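Local coordinates for protein CRISPR-associated endonuclease Cas3-HD (Methanocaldococcus jannaschii, PDB 3S4L) that cleaves single-stranded DNA in a magnesium-dependent reaction, and single-stranded RNA without need of metal ions, as the HD nuclease of CRISPR interference, at residues A[35-38]-A[39-43]; A[185-188]-A[189-193]. All coordinates share one frame; numbering follows the deposited sequence.

Contact 1 of 2, residues A[35-38]-A[39-43]; sequences YLKT and IKRAL
Tyr-35 and Ile-39 are joined by the first of four successive i to i+4 backbone hydrogen bonds, from Tyr-35 O to Ala-42 N, along the short helix 36-43. Ile-39 N donates to Tyr-35 O over 3.0 Å and almost straight, at an N-H...O angle of 173°. Lys-40 N reaches Leu-36 O at 2.8 Å, and Arg-41 N to Lys-37 O and Ala-42 N to Thr-38 O continue the ladder, the last of them bent to 144°. On the inner side, the ethyl branch of Ile-39 runs back along the turn it has just left. With CG1 beside the backbone N and anti to the carbonyl carbon (chi1 -58°), that methylene rests 3.3 Å from Tyr-35 O, and CD1 at the end of the branch comes to 4.1 Å from Tyr-35 CB. The phenol ring of Tyr-35 leads away from this meeting point. The helix is amphipathic, one of the many that build the mainly helical HD domain: Ile-39 and Leu-36 turn inward to Trp-28 of helix 17-31 and Val-55 of helix 52-65, while Ala-42 meets Ile-207 of helix 204-215. On the outer side Lys-37 and Arg-41 lie next to each other and point the same way, their aliphatic parts touching at Lys-37 CE and Arg-41 CD, 4.0 Å apart. The lysine chain bends at its last torsion, which brings NZ over one face of the guanidinium, offset toward the rim and 4.2 Å from Arg-41 NE. Two like charges therefore sit close together here, probably at some electrostatic cost, which solvent may partly screen because both residues are exposed.

Contact 2 of 2, residues A[185-188]-A[189-193]; sequences IRFV and IEMSV
Helix 181-197 of the HD domain carries a Met-aromatic contact between Phe-187 and Met-191, one turn apart. Met-191 CG lies over one face of the phenyl ring, 3.6 Å from its centroid and displaced toward the rim, with Phe-187 CZ its nearest ring atom at 3.3 Å. This is a CH-pi contact; the sulfur takes a more oblique position, SD standing 4.5 Å from the centroid and 48° off the ring normal. With Phe-187 CG anti to the backbone N, the ring comes back toward Met-191 and offers it a face, while bends at chi2 and chi3 of the methionine place SD and CE against the ring. Beneath the pair, Met-191 N donates to Phe-187 O within the regular i to i+4 ladder. In this domain the methionine also packs on Phe-114, Ala-117 and Met-121 of helix 110-121, and the phenyl ring meets Tyr-100 with the planes inclined. Two bonds join Ser-192 to the turn before it: its N and its OG both donate to Val-188 O. The hydroxyl, at 2.7 Å, approaches from above the carbonyl plane, 45° out of it, whereas the amide N at 2.8 Å comes nearly head-on to the carbonyl. The buried hydroxyl thus finds an acceptor within its own helix; OG is anti to the carbonyl carbon (chi1 -47°), which points it back down the helix to Val-188 O. Ile-185 and Ile-189 lie side by side, CG2 of the former 3.7 Å from CD1 of the latter, and Ile-185 continues onto Leu-146 and Leu-149 of helix 142-149.

Contacts 1 and 2 are separate helical turns of one HD domain, their centres 27 Å apart and their nearest atoms about 14 Å, so neither touches the other. Helix 110-121 is touched from both: Leu-43, at the end of 39-43, meets its Leu-112 and Ile-115, and Met-191 of contact 2 meets its Phe-114 and Ala-117. Contact 2 stands back from the metal centre, its Met-191 and Val-188 side chains about 11 Å from those of His-123 and His-91 respectively; the Tyr-35 side chain of contact 1 is about 13 Å from a bound calcium ion. The catalytic metal is held by Asp-67, His-91, His-123 and His-124, none of which belongs to either contact.

Contact 1 of 2, residues A[35-38]-A[39-43]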
loop_
_atom_site.group_PDB
_atom_site.type_symbol
_atom_site.label_atom_id
_atom_site.label_comp_id
_atom_site.label_asym_id
_atom_site.label_seq_id
_atom_site.Cartn_x
_atom_site.Cartn_y
_atom_site.Cartn_z
ATOM N N TYR A 35 5.939 -17.501 -7.176
ATOM C CA TYR A 35 4.652 -16.942 -6.730
ATOM C C TYR A 35 3.718 -16.443 -7.843
ATOM O O TYR A 35 2.495 -16.390 -7.668
ATOM C CB TYR A 35 4.906 -15.793 -5.742
ATOM C CG TYR A 35 5.631 -16.232 -4.503
ATOM C CD1 TYR A 35 4.951 -16.856 -3.466
ATOM C CD2 TYR A 35 6.997 -16.031 -4.365
ATOM C CE1 TYR A 35 5.610 -17.265 -2.318
ATOM C CE2 TYR A 35 7.668 -16.433 -3.223
ATOM C CZ TYR A 35 6.972 -17.051 -2.203
ATOM O OH TYR A 35 7.642 -17.455 -1.067
ATOM N N LEU A 36 4.300 -16.055 -8.973
ATOM C CA LEU A 36 3.532 -15.467 -10.067
ATOM C C LEU A 36 2.284 -16.282 -10.504
ATOM O O LEU A 36 1.181 -15.741 -10.590
ATOM C CB LEU A 36 4.453 -15.181 -11.259
ATOM C CG LEU A 36 4.843 -13.725 -11.562
ATOM C CD1 LEU A 36 4.324 -12.762 -10.533
ATOM C CD2 LEU A 36 6.354 -13.554 -11.753
ATOM N N LYS A 37 2.437 -17.569 -10.795
ATOM C CA LYS A 37 1.269 -18.355 -11.198
ATOM C C LYS A 37 0.134 -18.298 -10.161
ATOM O O LYS A 37 -1.032 -18.095 -10.520
ATOM C CB LYS A 37 1.644 -19.807 -11.503
ATOM C CG LYS A 37 0.482 -20.656 -12.000
ATOM C CD LYS A 37 0.943 -22.093 -12.185
ATOM C CE LYS A 37 -0.204 -23.078 -12.299
ATOM N NZ LYS A 37 -0.577 -23.360 -13.705
ATOM N N THR A 38 0.480 -18.472 -8.887
ATOM C CA THR A 38 -0.516 -18.497 -7.818
ATOM C C THR A 38 -1.263 -17.177 -7.758
ATOM O O THR A 38 -2.486 -17.147 -7.691
ATOM C CB THR A 38 0.133 -18.784 -6.456
ATOM O OG1 THR A 38 0.829 -20.035 -6.526
ATOM C CG2 THR A 38 -0.921 -18.872 -5.357
ATOM N N ILE A 39 -0.522 -16.082 -7.800
ATOM C CA ILE A 39 -1.141 -14.769 -7.804
ATOM C C ILE A 39 -2.000 -14.554 -9.061
ATOM O O ILE A 39 -3.103 -14.028 -8.969
ATOM C CB ILE A 39 -0.084 -13.675 -7.696
ATOM C CG1 ILE A 39 0.746 -13.873 -6.423
ATOM C CG2 ILE A 39 -0.740 -12.308 -7.700
ATOM C CD1 ILE A 39 1.979 -12.996 -6.361
ATOM N N LYS A 40 -1.505 -14.965 -10.232
ATOM C CA LYS A 40 -2.297 -14.808 -11.455
ATOM C C LYS A 40 -3.638 -15.527 -11.354
ATOM O O LYS A 40 -4.675 -14.983 -11.756
ATOM C CB LYS A 40 -1.550 -15.301 -12.691
ATOM C CG LYS A 40 -2.402 -15.402 -13.953
ATOM C CD LYS A 40 -1.548 -15.851 -15.142
ATOM C CE LYS A 40 -2.321 -15.777 -16.460
ATOM N NZ LYS A 40 -3.353 -16.835 -16.559
ATOM N N ARG A 41 -3.623 -16.744 -10.813
ATOM C CA ARG A 41 -4.844 -17.546 -10.759
ATOM C C ARG A 41 -5.802 -17.126 -9.634
ATOM O O ARG A 41 -7.006 -17.368 -9.719
ATOM C CB ARG A 41 -4.530 -19.050 -10.739
ATOM C CG ARG A 41 -4.359 -19.629 -12.152
ATOM C CD ARG A 41 -3.631 -20.954 -12.159
ATOM N NE ARG A 41 -4.467 -22.039 -12.672
ATOM C CZ ARG A 41 -4.764 -22.226 -13.957
ATOM N NH1 ARG A 41 -4.305 -21.389 -14.882
ATOM N NH2 ARG A 41 -5.535 -23.249 -14.319
ATOM N N ALA A 42 -5.264 -16.480 -8.606
ATOM C CA ALA A 42 -6.065 -15.909 -7.535
ATOM C C ALA A 42 -6.835 -14.707 -8.063
ATOM O O ALA A 42 -8.039 -14.602 -7.844
ATOM C CB ALA A 42 -5.177 -15.494 -6.363
ATOM N N LEU A 43 -6.129 -13.802 -8.742
ATOM C CA LEU A 43 -6.762 -12.683 -9.445
ATOM C C LEU A 43 -7.835 -13.170 -10.410
ATOM O O LEU A 43 -8.840 -12.503 -10.631
ATOM C CB LEU A 43 -5.733 -11.858 -10.216
ATOM C CG LEU A 43 -4.828 -10.986 -9.359
ATOM C CD1 LEU A 43 -3.833 -10.244 -10.225
ATOM C CD2 LEU A 43 -5.671 -10.019 -8.506
#

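Contact 2 of 2, residues A[185-188]-A[189-193]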
loop_
_atom_site.group_PDB
_atom_site.type_symbol
_atom_site.label_atom_id
_atom_site.label_comp_id
_atom_site.label_asym_id
_atom_site.label_seq_id
_atom_site.Cartn_x
_atom_site.Cartn_y
_atom_site.Cartn_z
ATOM N N ILE A 185 -9.245 10.284 4.346
ATOM C CA ILE A 185 -10.278 9.790 5.246
ATOM C C ILE A 185 -11.478 9.254 4.463
ATOM O O ILE A 185 -11.937 8.132 4.693
ATOM C CB ILE A 185 -10.712 10.908 6.232
ATOM C CG1 ILE A 185 -9.627 11.124 7.299
ATOM C CG2 ILE A 185 -12.092 10.619 6.860
ATOM C CD1 ILE A 185 -9.870 12.364 8.183
ATOM N N ARG A 186 -11.978 10.054 3.529
ATOM C CA ARG A 186 -13.139 9.676 2.728
ATOM C C ARG A 186 -12.846 8.400 1.960
ATOM O O ARG A 186 -13.663 7.472 1.940
ATOM C CB ARG A 186 -13.486 10.797 1.740
ATOM C CG ARG A 186 -14.806 11.472 1.986
ATOM C CD ARG A 186 -15.077 12.571 0.960
ATOM N NE ARG A 186 -14.077 13.630 1.014
ATOM C CZ ARG A 186 -14.113 14.649 1.863
ATOM N NH1 ARG A 186 -15.115 14.757 2.731
ATOM N NH2 ARG A 186 -13.147 15.560 1.844
ATOM N N PHE A 187 -11.679 8.355 1.316
ATOM C CA PHE A 187 -11.293 7.151 0.589
ATOM C C PHE A 187 -11.244 5.925 1.483
ATOM O O PHE A 187 -11.822 4.890 1.159
ATOM C CB PHE A 187 -9.940 7.293 -0.117
ATOM C CG PHE A 187 -9.485 6.014 -0.747
ATOM C CD1 PHE A 187 -10.022 5.592 -1.948
ATOM C CD2 PHE A 187 -8.563 5.207 -0.116
ATOM C CE1 PHE A 187 -9.626 4.397 -2.515
ATOM C CE2 PHE A 187 -8.165 4.025 -0.676
ATOM C CZ PHE A 187 -8.699 3.615 -1.879
ATOM N N VAL A 188 -10.539 6.030 2.602
ATOM C CA VAL A 188 -10.392 4.880 3.490
ATOM C C VAL A 188 -11.727 4.393 4.086
ATOM O O VAL A 188 -11.991 3.193 4.131
ATOM C CB VAL A 188 -9.368 5.139 4.610
ATOM C CG1 VAL A 188 -9.227 3.889 5.461
ATOM C CG2 VAL A 188 -8.015 5.563 4.007
ATOM N N ILE A 189 -12.570 5.318 4.532
ATOM C CA ILE A 189 -13.898 4.938 4.990
ATOM C C ILE A 189 -14.617 4.163 3.894
ATOM O O ILE A 189 -15.130 3.062 4.128
ATOM C CB ILE A 189 -14.735 6.182 5.382
ATOM C CG1 ILE A 189 -14.194 6.792 6.673
ATOM C CG2 ILE A 189 -16.217 5.819 5.546
ATOM C CD1 ILE A 189 -14.817 8.123 7.026
ATOM N N GLU A 190 -14.640 4.736 2.692
ATOM C CA GLU A 190 -15.288 4.103 1.544
ATOM C C GLU A 190 -14.698 2.723 1.276
ATOM O O GLU A 190 -15.396 1.813 0.833
ATOM C CB GLU A 190 -15.154 4.990 0.300
ATOM C CG GLU A 190 -16.213 4.747 -0.766
ATOM C CD GLU A 190 -15.985 5.564 -2.033
ATOM O OE1 GLU A 190 -16.874 5.551 -2.919
ATOM O OE2 GLU A 190 -14.919 6.213 -2.146
ATOM N N MET A 191 -13.409 2.563 1.554
ATOM C CA MET A 191 -12.756 1.275 1.366
ATOM C C MET A 191 -13.172 0.267 2.419
ATOM O O MET A 191 -13.559 -0.851 2.103
ATOM C CB MET A 191 -11.239 1.448 1.421
ATOM C CG MET A 191 -10.640 1.891 0.107
ATOM S SD MET A 191 -10.066 0.488 -0.855
ATOM C CE MET A 191 -8.568 0.098 0.075
ATOM N N SER A 192 -13.068 0.683 3.676
ATOM C CA SER A 192 -13.335 -0.168 4.829
ATOM C C SER A 192 -14.747 -0.709 4.802
ATOM O O SER A 192 -14.999 -1.829 5.244
ATOM C CB SER A 192 -13.133 0.639 6.107
ATOM O OG SER A 192 -11.913 1.349 6.036
ATOM N N VAL A 193 -15.667 0.099 4.291
ATOM C CA VAL A 193 -17.056 -0.315 4.168
ATOM C C VAL A 193 -17.219 -1.406 3.131
ATOM O O VAL A 193 -17.664 -2.513 3.437
ATOM C CB VAL A 193 -17.949 0.852 3.744
ATOM C CG1 VAL A 193 -19.284 0.326 3.247
ATOM C CG2 VAL A 193 -18.141 1.820 4.897
#